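Local coordinates for 2-oxoglutarate (2OG) and Fe(II)-dependent oxygenase superfamily protein (Arabidopsis thaliana, PDB 6KWB), which probably catalyses the irreversible, 2-oxoglutarate-dependent oxidation of the auxin indole-3-acetic acid to inactive 2-oxoindole-3-acetic acid, so contributing to auxin homeostasis, at residues Pro79-Leu84 with Arg150-His155. Residues are numbered along the deposited sequence; the frame is centred on the assembly and turned at random.
Sequences PYYEAL and RINKYH. With AKG (2-oxoglutaric acid), chain E.
Tyr-81 turns its ring opposite its own backbone N (chi1 174°), while Asn-152 swings CG beside its backbone N (chi1 -47°), and together these torsions carry the phenol of one strand to the amide of the other. The hydroxyl donates to Asn-152 OD1, with Tyr-81 OH and OD1 2.7 Å apart; it approaches from above the carbonyl plane, and the amide oxygen also lies near the plane of the ring at its edge. Arg-150, bent along its chain, adds a weak hydrogen bond from NH1 to Tyr-81 OH (3.3 Å) and lays one guanidinium face over the methyl of Ala-83. Tyr-154 runs alongside Tyr-81, the rings tilted obliquely and touching where Tyr-81 CD1 lies 3.3 Å from Tyr-154 CE1. Beneath these side chains the strands pair antiparallel, Glu-82 with Lys-153 and Leu-84 with Ile-151 as hydrogen-bonded pairs; Lys-153 N gives Glu-82 O an almost straight bond (2.7 Å, 177°). On the other face Glu-82 OE1 and Lys-153 NZ stay beyond salt-bridge distance (4.2 Å), while OE2 makes a salt bridge with Lys-59 and a hydrogen bond with Tyr-71. The pairing joins edge strand 81-87 to strand 147-155 in the major sheet of the double-stranded beta-helix fold. A phenylalanine in place of Tyr-81 would probably leave Asn-152 OD1 without this donor and Arg-150 NH1 without its weak acceptor, the amide being less firmly oriented. Asn-152 ND2 weakly hydrogen-bonds 2-oxoglutarate, which Ser-240 and Arg-238 also hydrogen-bond; Tyr-154, another binding residue, has OH within hydrogen-bonding distance of a carboxylate whose placement is less certain. Tyr-81 probably acts as a second-shell residue that, with Ser-240 at ND2, helps keep the amide turned toward the cosubstrate.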
ATOM      1  N   PRO A  79      -1.553 -12.851 -16.128  1.00 74.88           N
ATOM      2  CA  PRO A  79      -2.698 -12.680 -17.015  1.00 71.18           C
ATOM      3  C   PRO A  79      -3.935 -12.093 -16.368  1.00 71.14           C
ATOM      4  O   PRO A  79      -4.814 -11.660 -17.099  1.00 74.00           O
ATOM      5  CB  PRO A  79      -2.959 -14.099 -17.495  1.00 77.85           C
ATOM      6  CG  PRO A  79      -2.464 -14.970 -16.377  1.00 79.03           C
ATOM      7  CD  PRO A  79      -1.254 -14.269 -15.861  1.00 74.61           C
ATOM      8  N   TYR A  80      -4.018 -12.062 -15.049  1.00 73.23           N
ATOM      9  CA  TYR A  80      -5.272 -11.675 -14.418  1.00 76.45           C
ATOM     10  C   TYR A  80      -5.218 -10.256 -13.898  1.00 72.32           C
ATOM     11  O   TYR A  80      -6.083  -9.856 -13.145  1.00 78.45           O
ATOM     12  CB  TYR A  80      -5.574 -12.586 -13.246  1.00 82.19           C
ATOM     13  CG  TYR A  80      -5.169 -14.005 -13.484  1.00 87.33           C
ATOM     14  CD1 TYR A  80      -5.852 -14.821 -14.378  1.00 89.43           C
ATOM     15  CD2 TYR A  80      -4.049 -14.522 -12.838  1.00 91.22           C
ATOM     16  CE1 TYR A  80      -5.449 -16.143 -14.590  1.00 94.69           C
ATOM     17  CE2 TYR A  80      -3.638 -15.824 -13.040  1.00 94.22           C
ATOM     18  CZ  TYR A  80      -4.331 -16.634 -13.915  1.00 95.58           C
ATOM     19  OH  TYR A  80      -3.890 -17.931 -14.099  1.00 97.73           O
ATOM     20  N   TYR A  81      -4.209  -9.492 -14.292  1.00 70.21           N
ATOM     21  CA  TYR A  81      -3.871  -8.279 -13.571  1.00 68.87           C
ATOM     22  C   TYR A  81      -3.716  -7.106 -14.528  1.00 71.65           C
ATOM     23  O   TYR A  81      -3.044  -7.211 -15.550  1.00 74.74           O
ATOM     24  CB  TYR A  81      -2.584  -8.515 -12.752  1.00 73.08           C
ATOM     25  CG  TYR A  81      -1.997  -7.299 -12.039  1.00 79.90           C
ATOM     26  CD1 TYR A  81      -2.627  -6.741 -10.927  1.00 82.01           C
ATOM     27  CD2 TYR A  81      -0.796  -6.727 -12.463  1.00 73.87           C
ATOM     28  CE1 TYR A  81      -2.084  -5.627 -10.260  1.00 77.36           C
ATOM     29  CE2 TYR A  81      -0.253  -5.626 -11.812  1.00 75.89           C
ATOM     30  CZ  TYR A  81      -0.900  -5.076 -10.709  1.00 79.30           C
ATOM     31  OH  TYR A  81      -0.361  -3.976 -10.055  1.00 80.32           O
ATOM     32  N   GLU A  82      -4.357  -5.992 -14.188  1.00 66.88           N
ATOM     33  CA  GLU A  82      -4.267  -4.760 -14.942  1.00 60.65           C
ATOM     34  C   GLU A  82      -4.030  -3.599 -13.967  1.00 64.04           C
ATOM     35  O   GLU A  82      -4.612  -3.569 -12.885  1.00 65.13           O
ATOM     36  CB  GLU A  82      -5.552  -4.539 -15.750  1.00 61.52           C
ATOM     37  CG  GLU A  82      -5.546  -3.253 -16.566  1.00 63.44           C
ATOM     38  CD  GLU A  82      -6.767  -3.091 -17.443  1.00 67.98           C
ATOM     39  OE1 GLU A  82      -7.810  -3.697 -17.113  1.00 70.38           O
ATOM     40  OE2 GLU A  82      -6.689  -2.343 -18.448  1.00 60.80           O
ATOM     41  N   ALA A  83      -3.194  -2.635 -14.324  1.00 59.33           N
ATOM     42  CA  ALA A  83      -2.894  -1.591 -13.349  1.00 61.32           C
ATOM     43  C   ALA A  83      -2.549  -0.232 -13.947  1.00 60.96           C
ATOM     44  O   ALA A  83      -2.017  -0.144 -15.049  1.00 59.88           O
ATOM     45  CB  ALA A  83      -1.751  -2.043 -12.452  1.00 67.07           C
ATOM     46  N   LEU A  84      -2.857   0.813 -13.180  1.00 58.57           N
ATOM     47  CA  LEU A  84      -2.515   2.191 -13.483  1.00 61.80           C
ATOM     48  C   LEU A  84      -1.923   2.904 -12.243  1.00 62.43           C
ATOM     49  O   LEU A  84      -2.141   2.480 -11.101  1.00 61.20           O
ATOM     50  CB  LEU A  84      -3.753   2.955 -13.957  1.00 61.92           C
ATOM     51  CG  LEU A  84      -4.485   2.546 -15.225  1.00 58.01           C
ATOM     52  CD1 LEU A  84      -5.960   2.782 -15.048  1.00 59.80           C
ATOM     53  CD2 LEU A  84      -3.961   3.352 -16.352  1.00 62.78           C
ATOM     54  N   ARG A 150      -1.056   3.405  -7.006  1.00 57.28           N
ATOM     55  CA  ARG A 150      -1.274   2.348  -7.966  1.00 59.85           C
ATOM     56  C   ARG A 150      -2.638   1.710  -7.743  1.00 62.14           C
ATOM     57  O   ARG A 150      -2.946   1.224  -6.655  1.00 60.94           O
ATOM     58  CB  ARG A 150      -0.145   1.311  -7.890  1.00 59.04           C
ATOM     59  CG  ARG A 150      -0.458   0.005  -8.611  1.00 62.96           C
ATOM     60  CD  ARG A 150       0.741  -0.651  -9.335  1.00 57.14           C
ATOM     61  NE  ARG A 150       1.039   0.070 -10.562  1.00 72.23           N
ATOM     62  CZ  ARG A 150       1.341  -0.489 -11.734  1.00 69.17           C
ATOM     63  NH1 ARG A 150       1.384  -1.806 -11.872  1.00 73.62           N
ATOM     64  NH2 ARG A 150       1.592   0.287 -12.778  1.00 61.07           N
ATOM     65  N   ILE A 151      -3.450   1.703  -8.801  1.00 61.61           N
ATOM     66  CA  ILE A 151      -4.789   1.142  -8.714  1.00 60.38           C
ATOM     67  C   ILE A 151      -4.759  -0.105  -9.548  1.00 61.17           C
ATOM     68  O   ILE A 151      -4.075  -0.151 -10.559  1.00 61.52           O
ATOM     69  CB  ILE A 151      -5.861   2.116  -9.211  1.00 58.61           C
ATOM     70  CG1 ILE A 151      -5.518   2.610 -10.606  1.00 61.97           C
ATOM     71  CG2 ILE A 151      -5.911   3.303  -8.325  1.00 59.31           C
ATOM     72  CD1 ILE A 151      -6.502   3.631 -11.145  1.00 61.15           C
ATOM     73  N   ASN A 152      -5.468  -1.131  -9.105  1.00 61.82           N
ATOM     74  CA  ASN A 152      -5.347  -2.440  -9.727  1.00 61.34           C
ATOM     75  C   ASN A 152      -6.686  -3.060 -10.065  1.00 65.21           C
ATOM     76  O   ASN A 152      -7.608  -2.976  -9.270  1.00 66.66           O
ATOM     77  CB  ASN A 152      -4.594  -3.375  -8.788  1.00 67.12           C
ATOM     78  CG  ASN A 152      -3.349  -2.735  -8.211  1.00 71.21           C
ATOM     79  OD1 ASN A 152      -2.333  -2.572  -8.903  1.00 68.47           O
ATOM     80  ND2 ASN A 152      -3.421  -2.360  -6.927  1.00 62.18           N
ATOM     81  N   LYS A 153      -6.765  -3.725 -11.221  1.00 67.97           N
ATOM     82  CA  LYS A 153      -7.943  -4.488 -11.646  1.00 65.42           C
ATOM     83  C   LYS A 153      -7.639  -5.958 -11.875  1.00 70.60           C
ATOM     84  O   LYS A 153      -6.923  -6.305 -12.811  1.00 73.98           O
ATOM     85  CB  LYS A 153      -8.520  -3.919 -12.930  1.00 66.50           C
ATOM     86  CG  LYS A 153      -9.795  -4.601 -13.374  1.00 72.92           C
ATOM     87  CD  LYS A 153     -10.286  -4.002 -14.695  1.00 73.15           C
ATOM     88  CE  LYS A 153     -11.469  -4.749 -15.269  1.00 68.99           C
ATOM     89  NZ  LYS A 153     -11.899  -4.029 -16.486  1.00 80.87           N
ATOM     90  N   TYR A 154      -8.201  -6.822 -11.040  1.00 71.17           N
ATOM     91  CA  TYR A 154      -7.994  -8.254 -11.188  1.00 74.64           C
ATOM     92  C   TYR A 154      -9.136  -8.943 -11.923  1.00 75.46           C
ATOM     93  O   TYR A 154     -10.293  -8.835 -11.531  1.00 80.35           O
ATOM     94  CB  TYR A 154      -7.827  -8.894  -9.822  1.00 75.21           C
ATOM     95  CG  TYR A 154      -6.642  -8.357  -9.104  1.00 77.83           C
ATOM     96  CD1 TYR A 154      -5.379  -8.912  -9.280  1.00 78.32           C
ATOM     97  CD2 TYR A 154      -6.765  -7.237  -8.295  1.00 76.18           C
ATOM     98  CE1 TYR A 154      -4.276  -8.386  -8.618  1.00 79.71           C
ATOM     99  CE2 TYR A 154      -5.681  -6.705  -7.649  1.00 76.91           C
ATOM    100  CZ  TYR A 154      -4.440  -7.279  -7.802  1.00 78.10           C
ATOM    101  OH  TYR A 154      -3.385  -6.720  -7.130  1.00 83.36           O
ATOM    102  N   HIS A 155      -8.790  -9.654 -12.988  1.00 80.53           N
ATOM    103  CA  HIS A 155      -9.757 -10.418 -13.764  1.00 88.46           C
ATOM    104  C   HIS A 155      -9.636 -11.923 -13.521  1.00 86.79           C
ATOM    105  O   HIS A 155      -8.793 -12.579 -14.129  1.00 84.95           O
ATOM    106  CB  HIS A 155      -9.584 -10.136 -15.255  1.00 87.85           C
ATOM    107  CG  HIS A 155     -10.622 -10.798 -16.107  1.00100.19           C
ATOM    108  ND1 HIS A 155     -11.885 -10.277 -16.292  1.00102.37           N
ATOM    109  CD2 HIS A 155     -10.590 -11.961 -16.803  1.00100.75           C
ATOM    110  CE1 HIS A 155     -12.580 -11.082 -17.077  1.00 98.09           C
ATOM    111  NE2 HIS A 155     -11.817 -12.111 -17.400  1.00 98.09           N
TER
HETATM  112  C1  AKG E 302      -0.192  -4.149  -4.427  1.00 83.76           C
HETATM  113  O1  AKG E 302      -0.699  -3.324  -5.239  1.00 77.10           O
HETATM  114  O2  AKG E 302       1.045  -4.133  -4.159  1.00 85.65           O
HETATM  115  C2  AKG E 302      -1.072  -5.187  -3.764  1.00 86.50           C
HETATM  116  O5  AKG E 302      -0.532  -6.070  -3.098  1.00 83.62           O
HETATM  117  C3  AKG E 302      -2.585  -5.086  -3.968  1.00 76.69           C
HETATM  118  C4  AKG E 302      -3.375  -6.074  -3.116  1.00 80.83           C
HETATM  119  C5  AKG E 302      -4.734  -6.344  -3.742  1.00 85.24           C
HETATM  120  O3  AKG E 302      -5.673  -6.907  -3.095  1.00 85.32           O
HETATM  121  O4  AKG E 302      -4.916  -6.004  -4.941  1.00 79.98           O